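Local coordinates for protein (S)-2-haloacid dehalogenase 4A (Burkholderia cepacia, PDB 2NO4) that catalyses the hydrolytic dehalogenation of short-chain (S)-2-haloalkanoic acids, inverting the configuration at the reacting carbon to give (R)-2-hydroxyalkanoic acids and a halide ion, at residues B[22-27]-B[183-188]; B[108-113]-B[223-228]. All blocks are in the same frame, centred on the assembly; numbering follows the deposited sequence.

Contact 1: B[22-27]-B[183-188]; sequences YGTLLD and FVSSNA. With SO4 (sulfate ion), chain H.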
loop_
_atom_site.group_PDB
_atom_site.type_symbol
_atom_site.label_atom_id
_atom_site.label_comp_id
_atom_site.label_asym_id
_atom_site.label_seq_id
_atom_site.Cartn_x
_atom_site.Cartn_y
_atom_site.Cartn_z
ATOM N N TYR B 22 -5.373 8.707 -12.400
ATOM C CA TYR B 22 -3.962 8.326 -12.457
ATOM C C TYR B 22 -3.843 6.818 -12.662
ATOM O O TYR B 22 -4.114 6.032 -11.742
ATOM C CB TYR B 22 -3.222 8.778 -11.172
ATOM C CG TYR B 22 -3.124 10.292 -11.137
ATOM C CD1 TYR B 22 -2.197 10.960 -11.960
ATOM C CD2 TYR B 22 -4.006 11.058 -10.356
ATOM C CE1 TYR B 22 -2.096 12.365 -11.970
ATOM C CE2 TYR B 22 -3.939 12.455 -10.367
ATOM C CZ TYR B 22 -2.999 13.109 -11.181
ATOM O OH TYR B 22 -2.911 14.494 -11.188
ATOM N N GLY B 23 -3.483 6.436 -13.874
ATOM C CA GLY B 23 -3.400 5.001 -14.241
ATOM C C GLY B 23 -4.465 4.567 -15.243
ATOM O O GLY B 23 -4.297 3.566 -15.942
ATOM N N THR B 24 -5.544 5.345 -15.327
ATOM C CA THR B 24 -6.703 5.016 -16.171
ATOM C C THR B 24 -6.803 5.966 -17.362
ATOM O O THR B 24 -6.763 5.525 -18.511
ATOM C CB THR B 24 -7.980 5.034 -15.327
ATOM O OG1 THR B 24 -7.805 4.148 -14.219
ATOM C CG2 THR B 24 -9.252 4.589 -16.141
ATOM N N LEU B 25 -6.944 7.264 -17.079
ATOM C CA LEU B 25 -6.983 8.287 -18.127
ATOM C C LEU B 25 -5.597 8.856 -18.379
ATOM O O LEU B 25 -5.293 9.216 -19.500
ATOM C CB LEU B 25 -7.939 9.438 -17.757
ATOM C CG LEU B 25 -9.420 9.037 -17.613
ATOM C CD1 LEU B 25 -10.277 10.222 -17.192
ATOM C CD2 LEU B 25 -9.972 8.354 -18.890
ATOM N N LEU B 26 -4.782 8.915 -17.322
ATOM C CA LEU B 26 -3.435 9.497 -17.342
ATOM C C LEU B 26 -2.411 8.395 -17.105
ATOM O O LEU B 26 -2.568 7.568 -16.211
ATOM C CB LEU B 26 -3.291 10.560 -16.251
ATOM C CG LEU B 26 -4.247 11.751 -16.380
ATOM C CD1 LEU B 26 -4.093 12.731 -15.212
ATOM C CD2 LEU B 26 -3.968 12.442 -17.725
ATOM N N ASP B 27 -1.340 8.437 -17.878
ATOM C CA ASP B 27 -0.336 7.371 -17.882
ATOM C C ASP B 27 0.749 7.638 -16.820
ATOM O O ASP B 27 1.639 8.442 -17.051
ATOM C CB ASP B 27 0.263 7.297 -19.284
ATOM C CG ASP B 27 1.167 6.128 -19.469
ATOM O OD1 ASP B 27 1.697 5.573 -18.480
ATOM O OD2 ASP B 27 1.345 5.762 -20.636
ATOM N N PHE B 183 -18.329 2.641 -12.997
ATOM C CA PHE B 183 -17.065 3.107 -12.451
ATOM C C PHE B 183 -15.911 2.462 -13.198
ATOM O O PHE B 183 -15.809 1.229 -13.242
ATOM C CB PHE B 183 -16.932 2.818 -10.947
ATOM C CG PHE B 183 -15.657 3.427 -10.329
ATOM C CD1 PHE B 183 -15.646 4.765 -9.968
ATOM C CD2 PHE B 183 -14.491 2.667 -10.151
ATOM C CE1 PHE B 183 -14.494 5.382 -9.414
ATOM C CE2 PHE B 183 -13.327 3.257 -9.576
ATOM C CZ PHE B 183 -13.338 4.613 -9.210
ATOM N N VAL B 184 -15.030 3.287 -13.761
ATOM C CA VAL B 184 -13.967 2.786 -14.661
ATOM C C VAL B 184 -12.557 3.038 -14.096
ATOM O O VAL B 184 -12.195 4.168 -13.813
ATOM C CB VAL B 184 -14.063 3.404 -16.094
ATOM C CG1 VAL B 184 -12.969 2.843 -16.998
ATOM C CG2 VAL B 184 -15.466 3.132 -16.703
ATOM N N SER B 185 -11.768 1.977 -13.946
ATOM C CA SER B 185 -10.397 2.146 -13.398
ATOM C C SER B 185 -9.451 1.051 -13.890
ATOM O O SER B 185 -9.882 -0.075 -14.167
ATOM C CB SER B 185 -10.446 2.170 -11.842
ATOM O OG SER B 185 -9.149 2.444 -11.289
ATOM N N SER B 186 -8.162 1.371 -13.971
ATOM C CA SER B 186 -7.111 0.362 -14.118
ATOM C C SER B 186 -6.563 -0.156 -12.795
ATOM O O SER B 186 -5.754 -1.093 -12.778
ATOM C CB SER B 186 -5.950 0.922 -14.937
ATOM O OG SER B 186 -6.387 1.221 -16.250
ATOM N N ASN B 187 -6.948 0.482 -11.691
ATOM C CA ASN B 187 -6.375 0.122 -10.380
ATOM C C ASN B 187 -7.272 -0.847 -9.659
ATOM O O ASN B 187 -8.376 -0.485 -9.309
ATOM C CB ASN B 187 -6.164 1.395 -9.538
ATOM C CG ASN B 187 -5.244 2.387 -10.241
ATOM O OD1 ASN B 187 -4.188 2.007 -10.740
ATOM N ND2 ASN B 187 -5.668 3.632 -10.343
ATOM N N ALA B 188 -6.797 -2.080 -9.472
ATOM C CA ALA B 188 -7.600 -3.143 -8.868
ATOM C C ALA B 188 -8.146 -2.826 -7.466
ATOM O O ALA B 188 -9.254 -3.226 -7.160
ATOM C CB ALA B 188 -6.833 -4.495 -8.877
HETATM S S SO4 H . -6.491 8.345 -8.738
HETATM O O1 SO4 H . -6.866 9.097 -9.914
HETATM O O2 SO4 H . -5.333 8.937 -8.075
HETATM O O3 SO4 H . -7.594 8.175 -7.820
HETATM O O4 SO4 H . -6.094 7.040 -9.261
#
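The active site of this HAD-superfamily dehalogenase lies at the C-terminal ends of the parallel strands of a Rossmann-like fold, and here the loop after nucleophile strand 16-19 meets the end of neighbouring strand 181-185 within it. Thr24, whose CB points at the opposite segment, is placed by its first torsion with OG1 anti to the carbonyl carbon (chi1 -55°). OG1 accepts a nearly straight bond from Ser186 N at 2.8 Å and is also hydrogen-bonded to OD2 of the nucleophile Asp20, so the threonine hydroxyl joins the strand end to the catalytic carboxylate. Its methyl CG2, anti to the backbone N, rests 3.8 Å from Val184 O and brushes the CG1 methyl of the same valine.

Asn187, the residue after Ser186, turns its carboxamide to the loop. Its ND2 gives a bond to Tyr22 O at 3.2 Å with an N-H...O angle of 170°; the acceptor lies in the amide plane, while the donor stands 21° from the plane of the carbonyl. Tyr22 O also receives a weak bond from Arg51, a substrate-binding residue. Ser186 sets CB and OG against Gly23 O, OG being hydrogen-bonded to Ile204 O. Ser185 OG accepts from Asn187 N at 3.0 Å, an ST turn where the chain leaves the strand, and is hydrogen-bonded to Asp190 OD2 as well.

A sulfate ion, probably from the crystallisation liquor, occupies the pocket, held also by Ala21, Ser128, Asn129 and Lys161, a set that includes substrate-binding residues. Tyr22, itself a substrate-binding residue, presents its ring edge to the ion's O2, and Tyr22 N donates to sulfate O1 at 2.9 Å.

Contact 2: B[108-113]-B[223-228]; sequences PDAAET and NSLSEL. With SO4 (sulfate ion), chain L.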
loop_
_atom_site.group_PDB
_atom_site.type_symbol
_atom_site.label_atom_id
_atom_site.label_comp_id
_atom_site.label_asym_id
_atom_site.label_seq_id
_atom_site.Cartn_x
_atom_site.Cartn_y
_atom_site.Cartn_z
ATOM N N PRO B 108 -3.896 7.155 -25.207
ATOM C CA PRO B 108 -4.248 7.661 -26.558
ATOM C C PRO B 108 -5.765 7.720 -26.862
ATOM O O PRO B 108 -6.202 8.623 -27.561
ATOM C CB PRO B 108 -3.498 6.707 -27.525
ATOM C CG PRO B 108 -3.140 5.492 -26.727
ATOM C CD PRO B 108 -3.069 5.938 -25.242
ATOM N N ASP B 109 -6.546 6.781 -26.325
ATOM C CA ASP B 109 -7.975 6.708 -26.600
ATOM C C ASP B 109 -8.836 7.499 -25.581
ATOM O O ASP B 109 -10.065 7.490 -25.683
ATOM C CB ASP B 109 -8.431 5.234 -26.639
ATOM C CG ASP B 109 -7.845 4.453 -27.826
ATOM O OD1 ASP B 109 -7.088 5.050 -28.647
ATOM O OD2 ASP B 109 -8.138 3.238 -27.950
ATOM N N ALA B 110 -8.201 8.127 -24.582
ATOM C CA ALA B 110 -8.945 8.769 -23.496
ATOM C C ALA B 110 -9.894 9.913 -23.982
ATOM O O ALA B 110 -11.090 9.906 -23.666
ATOM C CB ALA B 110 -7.970 9.272 -22.386
ATOM N N ALA B 111 -9.358 10.905 -24.706
ATOM C CA ALA B 111 -10.156 12.098 -25.075
ATOM C C ALA B 111 -11.341 11.713 -25.974
ATOM O O ALA B 111 -12.490 12.116 -25.739
ATOM C CB ALA B 111 -9.273 13.177 -25.746
ATOM N N GLU B 112 -11.055 10.886 -26.971
ATOM C CA GLU B 112 -12.068 10.459 -27.897
ATOM C C GLU B 112 -13.153 9.637 -27.221
ATOM O O GLU B 112 -14.326 9.836 -27.501
ATOM C CB GLU B 112 -11.453 9.684 -29.053
ATOM C CG GLU B 112 -12.477 9.390 -30.107
ATOM C CD GLU B 112 -11.925 8.654 -31.309
ATOM O OE1 GLU B 112 -10.691 8.627 -31.549
ATOM O OE2 GLU B 112 -12.770 8.112 -32.035
ATOM N N THR B 113 -12.779 8.687 -26.359
ATOM C CA THR B 113 -13.827 7.906 -25.691
ATOM C C THR B 113 -14.695 8.704 -24.711
ATOM O O THR B 113 -15.911 8.565 -24.720
ATOM C CB THR B 113 -13.442 6.418 -25.254
ATOM O OG1 THR B 113 -13.891 6.116 -23.920
ATOM C CG2 THR B 113 -12.048 6.059 -25.505
ATOM N N ASN B 223 -9.524 -4.165 -22.526
ATOM C CA ASN B 223 -8.091 -3.888 -22.602
ATOM C C ASN B 223 -7.763 -2.466 -23.054
ATOM O O ASN B 223 -6.614 -2.108 -23.165
ATOM C CB ASN B 223 -7.360 -4.952 -23.460
ATOM C CG ASN B 223 -7.738 -4.889 -24.956
ATOM O OD1 ASN B 223 -7.324 -5.749 -25.736
ATOM N ND2 ASN B 223 -8.532 -3.888 -25.353
ATOM N N SER B 224 -8.793 -1.664 -23.293
ATOM C CA SER B 224 -8.616 -0.346 -23.827
ATOM C C SER B 224 -9.815 0.482 -23.465
ATOM O O SER B 224 -10.946 -0.018 -23.453
ATOM C CB SER B 224 -8.525 -0.435 -25.378
ATOM O OG SER B 224 -8.543 0.852 -25.937
ATOM N N LEU B 225 -9.585 1.781 -23.266
ATOM C CA LEU B 225 -10.690 2.693 -23.042
ATOM C C LEU B 225 -11.678 2.736 -24.252
ATOM O O LEU B 225 -12.888 2.895 -24.074
ATOM C CB LEU B 225 -10.121 4.085 -22.782
ATOM C CG LEU B 225 -9.496 4.417 -21.421
ATOM C CD1 LEU B 225 -8.612 5.664 -21.619
ATOM C CD2 LEU B 225 -10.537 4.640 -20.301
ATOM N N SER B 226 -11.158 2.605 -25.472
ATOM C CA SER B 226 -12.009 2.531 -26.672
ATOM C C SER B 226 -13.080 1.426 -26.597
ATOM O O SER B 226 -14.154 1.566 -27.171
ATOM C CB SER B 226 -11.144 2.360 -27.929
ATOM O OG SER B 226 -10.542 1.072 -27.938
ATOM N N GLU B 227 -12.794 0.344 -25.880
ATOM C CA GLU B 227 -13.756 -0.758 -25.720
ATOM C C GLU B 227 -14.911 -0.467 -24.813
ATOM O O GLU B 227 -15.859 -1.252 -24.746
ATOM C CB GLU B 227 -13.057 -2.030 -25.257
ATOM C CG GLU B 227 -11.975 -2.492 -26.205
ATOM C CD GLU B 227 -12.502 -2.947 -27.566
ATOM O OE1 GLU B 227 -11.664 -3.091 -28.482
ATOM O OE2 GLU B 227 -13.728 -3.162 -27.739
ATOM N N LEU B 228 -14.839 0.653 -24.107
ATOM C CA LEU B 228 -15.952 1.113 -23.301
ATOM C C LEU B 228 -17.074 1.564 -24.206
ATOM O O LEU B 228 -18.230 1.589 -23.790
ATOM C CB LEU B 228 -15.532 2.300 -22.419
ATOM C CG LEU B 228 -14.560 2.087 -21.250
ATOM C CD1 LEU B 228 -14.227 3.470 -20.615
ATOM C CD2 LEU B 228 -15.178 1.115 -20.191
HETATM S S SO4 L . -6.058 3.144 -24.183
HETATM O O1 SO4 L . -6.185 4.585 -24.503
HETATM O O2 SO4 L . -4.672 2.740 -23.823
HETATM O O3 SO4 L . -6.982 2.882 -23.108
HETATM O O4 SO4 L . -6.329 2.332 -25.355
#
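Leu225 lays its CD1 methyl over the first turn of helix 110-119, 3.7 Å from Ala110 CB and about as close to Ala110 CA. Its CG lies anti to the carbonyl carbon (chi1 -76°), and CD1 meets the start of the helix; the side chain also packs on Leu25, Phe19 and Ile204. One turn further along the helix, Thr113 faces the backbone of the 3-10 turn: its OG1 gives a weak, long hydrogen bond to Leu225 O at 3.4 Å, though the threonine side chain is less surely placed than its neighbours. That carbonyl also takes the backbone bond from Leu228 N. Leu228 packs on Val202 and Ile204 of the sheet and on Phe19.

The other flank of the contact is polar. Asp109, just ahead of the helix, brings carboxylate OD2 to 3.1 Å from Ser224 OG and equally near Ser226 CB. Ser224 OG accepts from Ser226 N at 3.2 Å, a bond bent to an N-H...O angle of 136° that makes an ST turn at the entry to the 3-10 segment.

A sulfate, probably from the crystallisation liquor, bridges the two segments. Asp109 N donates to its O1, Ser224 OG to O4 at 2.7 Å, and Leu225 N to O3 at 2.8 Å in a nearly straight bond; Arg206 NE adds another. The nearby Asp109 carboxylate would oppose the ion electrostatically, and these donors probably offset that. The whole is helix-to-loop packing on one face of a Rossmann-like alpha/beta sandwich, joining helix 110-119 to the turn that follows edge strand 220-222.

From the N terminus the chain first lays down strand 16-19 and the loop 22-27, passes through the helices up to residue 102, and enters helix 110-119 through residues 108-113. Strands 123-128 and 150-153 follow before residues 183-188 return to the first loop, closing contact 1. The chain then runs through strands 200-204 and 220-222 to residues 223-228, which close contact 2 on the start of helix 110-119. The two closures therefore cross. Their centres lie about 11 Å apart, and they touch through the carbonyl of Thr24 and the side chain of Leu25 against Leu225, the carbonyl of Leu25 against Ala110, and Val184 against Leu228, linking the catalytic loop to one face of the sheet.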